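Local structure of endonuclease Bse634IR (Geobacillus stearothermophilus, 3V1Z) at residues Leu148-Lys153 with Asp189-Gly194; Gln208-Gly213 with Asp250-Ala255. The protein is a type IIF restriction endonuclease that recognises a degenerate DNA sequence and probably cleaves the DNA as a metal-binding nuclease. The protein carries 1 engineered substitution. All coordinates share one frame; numbering follows the deposited sequence.

Contact 1: Leu148-Lys153 with Asp189-Gly194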
loop_
_atom_site.group_PDB
_atom_site.type_symbol
_atom_site.label_atom_id
_atom_site.label_comp_id
_atom_site.label_asym_id
_atom_site.label_seq_id
_atom_site.Cartn_x
_atom_site.Cartn_y
_atom_site.Cartn_z
ATOM N N LEU A 148 -7.776 16.964 -5.256
ATOM C CA LEU A 148 -6.792 18.001 -5.584
ATOM C C LEU A 148 -7.309 19.410 -5.315
ATOM O O LEU A 148 -8.423 19.760 -5.702
ATOM C CB LEU A 148 -6.283 17.882 -7.027
ATOM C CG LEU A 148 -5.257 16.787 -7.355
ATOM C CD1 LEU A 148 -4.759 16.937 -8.799
ATOM C CD2 LEU A 148 -4.072 16.776 -6.372
ATOM N N ILE A 149 -6.480 20.207 -4.646
ATOM C CA ILE A 149 -6.812 21.596 -4.351
ATOM C C ILE A 149 -5.984 22.509 -5.245
ATOM O O ILE A 149 -4.752 22.502 -5.205
ATOM C CB ILE A 149 -6.664 21.932 -2.838
ATOM C CG1 ILE A 149 -7.691 21.152 -2.013
ATOM C CG2 ILE A 149 -6.869 23.410 -2.584
ATOM C CD1 ILE A 149 -7.211 19.805 -1.530
ATOM N N ILE A 150 -6.683 23.268 -6.079
ATOM C CA ILE A 150 -6.050 24.112 -7.077
ATOM C C ILE A 150 -6.399 25.575 -6.835
ATOM O O ILE A 150 -7.576 25.931 -6.733
ATOM C CB ILE A 150 -6.461 23.664 -8.506
ATOM C CG1 ILE A 150 -5.749 22.355 -8.855
ATOM C CG2 ILE A 150 -6.131 24.732 -9.541
ATOM C CD1 ILE A 150 -6.645 21.313 -9.466
ATOM N N ARG A 151 -5.368 26.410 -6.730
ATOM C CA ARG A 151 -5.561 27.850 -6.628
ATOM C C ARG A 151 -5.234 28.581 -7.932
ATOM O O ARG A 151 -4.073 28.884 -8.219
ATOM C CB ARG A 151 -4.768 28.455 -5.468
ATOM C CG ARG A 151 -5.141 29.902 -5.253
ATOM C CD ARG A 151 -4.271 30.613 -4.254
ATOM N NE ARG A 151 -4.847 31.922 -3.963
ATOM C CZ ARG A 151 -4.637 32.613 -2.848
ATOM N NH1 ARG A 151 -3.850 32.124 -1.893
ATOM N NH2 ARG A 151 -5.227 33.795 -2.690
ATOM N N GLN A 152 -6.276 28.864 -8.706
ATOM C CA GLN A 152 -6.165 29.642 -9.937
ATOM C C GLN A 152 -7.511 30.318 -10.232
ATOM O O GLN A 152 -8.505 29.644 -10.512
ATOM C CB GLN A 152 -5.716 28.749 -11.105
ATOM C CG GLN A 152 -5.239 29.506 -12.337
ATOM C CD GLN A 152 -4.635 28.592 -13.392
ATOM O OE1 GLN A 152 -3.668 27.881 -13.136
ATOM N NE2 GLN A 152 -5.200 28.619 -14.586
ATOM N N LYS A 153 -7.531 31.649 -10.158
ATOM C CA LYS A 153 -8.774 32.421 -10.247
ATOM C C LYS A 153 -9.556 32.243 -11.552
ATOM O O LYS A 153 -10.791 32.185 -11.533
ATOM C CB LYS A 153 -8.506 33.909 -9.988
ATOM C CG LYS A 153 -9.766 34.716 -9.665
ATOM C CD LYS A 153 -9.434 36.129 -9.213
ATOM C CE LYS A 153 -10.686 36.884 -8.793
ATOM N NZ LYS A 153 -10.365 38.229 -8.221
ATOM N N ASP A 189 2.167 26.046 -10.314
ATOM C CA ASP A 189 2.118 26.414 -8.899
ATOM C C ASP A 189 0.692 26.691 -8.430
ATOM O O ASP A 189 0.468 26.988 -7.252
ATOM C CB ASP A 189 3.057 27.594 -8.597
ATOM C CG ASP A 189 2.831 28.790 -9.515
ATOM O OD1 ASP A 189 2.123 28.664 -10.541
ATOM O OD2 ASP A 189 3.376 29.869 -9.210
ATOM N N SER A 190 -0.258 26.581 -9.362
ATOM C CA SER A 190 -1.682 26.578 -9.054
ATOM C C SER A 190 -2.080 25.361 -8.221
ATOM O O SER A 190 -3.007 25.439 -7.423
ATOM C CB SER A 190 -2.516 26.600 -10.340
ATOM O OG SER A 190 -2.391 27.843 -11.007
ATOM N N LEU A 191 -1.392 24.240 -8.423
ATOM C CA LEU A 191 -1.644 23.034 -7.637
ATOM C C LEU A 191 -1.007 23.188 -6.255
ATOM O O LEU A 191 0.219 23.197 -6.123
ATOM C CB LEU A 191 -1.108 21.791 -8.354
ATOM C CG LEU A 191 -1.216 20.447 -7.619
ATOM C CD1 LEU A 191 -2.676 20.005 -7.403
ATOM C CD2 LEU A 191 -0.422 19.366 -8.348
ATOM N N VAL A 192 -1.843 23.322 -5.232
ATOM C CA VAL A 192 -1.340 23.641 -3.897
ATOM C C VAL A 192 -1.418 22.478 -2.907
ATOM O O VAL A 192 -0.685 22.461 -1.917
ATOM C CB VAL A 192 -1.989 24.939 -3.307
ATOM C CG1 VAL A 192 -1.750 26.132 -4.234
ATOM C CG2 VAL A 192 -3.479 24.759 -3.035
ATOM N N ALA A 193 -2.310 21.519 -3.163
ATOM C CA ALA A 193 -2.476 20.367 -2.270
ATOM C C ALA A 193 -3.239 19.217 -2.900
ATOM O O ALA A 193 -4.009 19.400 -3.838
ATOM C CB ALA A 193 -3.141 20.781 -0.945
ATOM N N GLY A 194 -2.991 18.023 -2.375
ATOM C CA GLY A 194 -3.747 16.831 -2.722
ATOM C C GLY A 194 -4.085 16.117 -1.432
ATOM O O GLY A 194 -3.370 16.270 -0.435
#
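L148-I150 and L191-G194 meet as antiparallel neighbours in the middle of the mixed five-stranded sheet, a buried backbone pairing interrupted by a bulge. I149 N gives an almost straight hydrogen bond to A193 O at 2.7 Å, while I149 O takes V192 N at 3.0 Å, with the donor nearly in line with the carbonyl (C=O...N 164°), and A193 N more weakly. The extra residue is V192, whose near-helical psi of -23° turns two successive N-H groups toward one acceptor. Beyond it R151 N bonds S190 O at 2.6 Å, so the ladder resumes one residue out of step.

L148, I150 and L191 share one face. L148 CG lies anti to its own carbonyl carbon (chi1 -77°), which brings CD2 over the CA of G194 at 3.7 Å and against L191 CD1, also at 3.7 Å; I150 CG1, from the same strand as L148, meets that L191 methyl too. Shortening L148 to an alanine would probably open a gap above G194 and leave L191 CD1 without one of its aliphatic neighbours. On the other face I149 CB faces A193 CB. The side chains of I149 and V192 cross at about a right angle, with I149 CG2 3.7 Å from V192 CG2.

At the loop end S190 OG donates to Q152 OE1, though modelled so short that the length is doubtful. K187 N also bonds that oxygen, and the amide NE2 is held by K185 O and D154. R151 makes a salt bridge with D98.

D146 and L197, calcium-binding in this protein but without calcium in this chain, have side chains about 8 Å from G194 and about 9 Å from I149. V192 and A193 opposite I149 form a classic beta bulge, here in the central sheet of a PD-(D/E)XK-clan nuclease.

Contact 2: Gln208-Gly213 with Asp250-Ala255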
loop_
_atom_site.group_PDB
_atom_site.type_symbol
_atom_site.label_atom_id
_atom_site.label_comp_id
_atom_site.label_asym_id
_atom_site.label_seq_id
_atom_site.Cartn_x
_atom_site.Cartn_y
_atom_site.Cartn_z
ATOM N N GLN A 208 0.784 3.666 1.634
ATOM C CA GLN A 208 0.473 4.108 0.273
ATOM C C GLN A 208 0.315 5.627 0.229
ATOM O O GLN A 208 0.534 6.246 -0.806
ATOM C CB GLN A 208 -0.799 3.441 -0.247
ATOM C CG GLN A 208 -0.754 1.915 -0.264
ATOM C CD GLN A 208 -2.108 1.297 -0.598
ATOM O OE1 GLN A 208 -3.076 2.008 -0.883
ATOM N NE2 GLN A 208 -2.180 -0.028 -0.564
ATOM N N LEU A 209 -0.075 6.218 1.354
ATOM C CA LEU A 209 -0.188 7.678 1.457
ATOM C C LEU A 209 1.197 8.328 1.464
ATOM O O LEU A 209 1.373 9.419 0.928
ATOM C CB LEU A 209 -0.976 8.087 2.710
ATOM C CG LEU A 209 -2.439 7.644 2.847
ATOM C CD1 LEU A 209 -2.968 7.935 4.244
ATOM C CD2 LEU A 209 -3.340 8.298 1.791
ATOM N N VAL A 210 2.171 7.649 2.069
ATOM C CA VAL A 210 3.557 8.108 2.060
ATOM C C VAL A 210 4.146 8.020 0.648
ATOM O O VAL A 210 4.764 8.965 0.187
ATOM C CB VAL A 210 4.444 7.328 3.062
ATOM C CG1 VAL A 210 5.867 7.857 3.028
ATOM C CG2 VAL A 210 3.879 7.423 4.477
ATOM N N HIS A 211 3.947 6.897 -0.037
ATOM C CA HIS A 211 4.417 6.768 -1.416
ATOM C C HIS A 211 3.859 7.902 -2.272
ATOM O O HIS A 211 4.605 8.593 -2.960
ATOM C CB HIS A 211 4.052 5.406 -2.025
ATOM C CG HIS A 211 4.368 5.306 -3.487
ATOM N ND1 HIS A 211 5.638 5.050 -3.957
ATOM C CD2 HIS A 211 3.586 5.454 -4.582
ATOM C CE1 HIS A 211 5.621 5.034 -5.278
ATOM N NE2 HIS A 211 4.388 5.278 -5.684
ATOM N N GLU A 212 2.545 8.085 -2.205
ATOM C CA GLU A 212 1.845 9.134 -2.946
ATOM C C GLU A 212 2.430 10.524 -2.713
ATOM O O GLU A 212 2.734 11.235 -3.669
ATOM C CB GLU A 212 0.368 9.132 -2.574
ATOM C CG GLU A 212 -0.456 10.137 -3.348
ATOM C CD GLU A 212 -0.898 9.619 -4.688
ATOM O OE1 GLU A 212 -1.908 8.882 -4.740
ATOM O OE2 GLU A 212 -0.237 9.959 -5.691
ATOM N N GLY A 213 2.587 10.898 -1.442
ATOM C CA GLY A 213 3.158 12.187 -1.084
ATOM C C GLY A 213 4.584 12.313 -1.578
ATOM O O GLY A 213 4.952 13.319 -2.198
ATOM N N ASP A 250 2.732 8.137 13.659
ATOM C CA ASP A 250 4.161 7.918 13.450
ATOM C C ASP A 250 4.469 7.558 11.995
ATOM O O ASP A 250 5.308 8.196 11.365
ATOM C CB ASP A 250 4.679 6.813 14.375
ATOM C CG ASP A 250 4.634 7.199 15.842
ATOM O OD1 ASP A 250 4.266 8.347 16.170
ATOM O OD2 ASP A 250 4.967 6.341 16.678
ATOM N N ALA A 251 3.799 6.533 11.471
ATOM C CA ALA A 251 4.013 6.100 10.085
ATOM C C ALA A 251 3.906 7.259 9.116
ATOM O O ALA A 251 4.736 7.389 8.216
ATOM C CB ALA A 251 3.041 4.987 9.690
ATOM N N LEU A 252 2.899 8.107 9.317
ATOM C CA LEU A 252 2.642 9.212 8.399
ATOM C C LEU A 252 3.475 10.475 8.699
ATOM O O LEU A 252 3.304 11.500 8.047
ATOM C CB LEU A 252 1.135 9.503 8.297
ATOM C CG LEU A 252 0.262 8.348 7.769
ATOM C CD1 LEU A 252 -1.199 8.520 8.149
ATOM C CD2 LEU A 252 0.412 8.151 6.258
ATOM N N GLN A 253 4.384 10.378 9.672
ATOM C CA GLN A 253 5.460 11.370 9.856
ATOM C C GLN A 253 6.676 11.043 8.977
ATOM O O GLN A 253 7.647 11.796 8.940
ATOM C CB GLN A 253 5.883 11.458 11.329
ATOM C CG GLN A 253 4.939 12.250 12.224
ATOM C CD GLN A 253 5.168 12.001 13.711
ATOM O OE1 GLN A 253 6.035 11.226 14.102
ATOM N NE2 GLN A 253 4.383 12.655 14.542
ATOM N N THR A 254 6.612 9.927 8.257
ATOM C CA THR A 254 7.718 9.486 7.410
ATOM C C THR A 254 8.089 10.540 6.366
ATOM O O THR A 254 7.223 11.231 5.824
ATOM C CB THR A 254 7.430 8.103 6.779
ATOM O OG1 THR A 254 7.278 7.142 7.830
ATOM C CG2 THR A 254 8.560 7.653 5.857
ATOM N N ALA A 255 9.390 10.661 6.115
ATOM C CA ALA A 255 9.935 11.739 5.303
ATOM C C ALA A 255 9.784 11.477 3.821
ATOM O O ALA A 255 9.784 10.328 3.377
ATOM C CB ALA A 255 11.406 11.947 5.635
#
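A251 O, brushed by V210 CG2 at 3.8 Å, is gripped by two donors of one residue: T254 OG1 at 2.6 Å and T254 N at 3.2 Å. Both reach it from the same face of its carbonyl plane, the hydroxyl tilted 25° out of that plane. Together they fasten the type I turn A251-T254 that begins on the last residue of helix 246-251. T254 OG1 also accepts the N-H of I141 of the second subunit, so one hydroxyl ties the turn to itself and across the dimer.

Between the segments themselves there is no hydrogen bond; the contact is aliphatic. V210 uses its two methyls on different parts of the turn. With CG1 anti to the backbone N (chi1 -179°), that branch reaches T254 CG2 at 3.9 Å, the two side chains crossing at about a right angle. The other branch, CG2, points to the carbonyl oxygen and to L252 CD2 at 4.0 Å. L252 leaves its backbone neither toward nor away from the helix, but its end comes nearer, and CD2 settles against L209, 3.8 Å from CB and 3.9 Å from CD1.

The turn is held within its own chain as well, by R269 NH2 on L252 O and by backbone bonding of T254 with A270, on which V210 also packs. V210 further touches H211 of the second subunit. Within the chain, the contact lays the end of helix 246-251 and its following turn against the first turns of helix 207-226, while L209 also touches K198 at the end of strand 191-198.

Both contacts are buried, yet they do different work. Contact 1 lies within the central sheet and joins its strands 147-151 and 191-198 mainly through backbone hydrogen bonds, with no other protein chain touching it. Contact 2 joins helix 207-226 to the turn after helix 246-251 by aliphatic packing, with no hydrogen bond between the segments, its polar bonds running within the turn, to other parts of the chain and to the second subunit; it comes within about 4 Å of the bound DNA. They share no element, but strand 191-198 runs on toward helix 207-226, so they follow in series. Their centres are 21 Å apart, and D146 and L197 lie within about 9 Å of both.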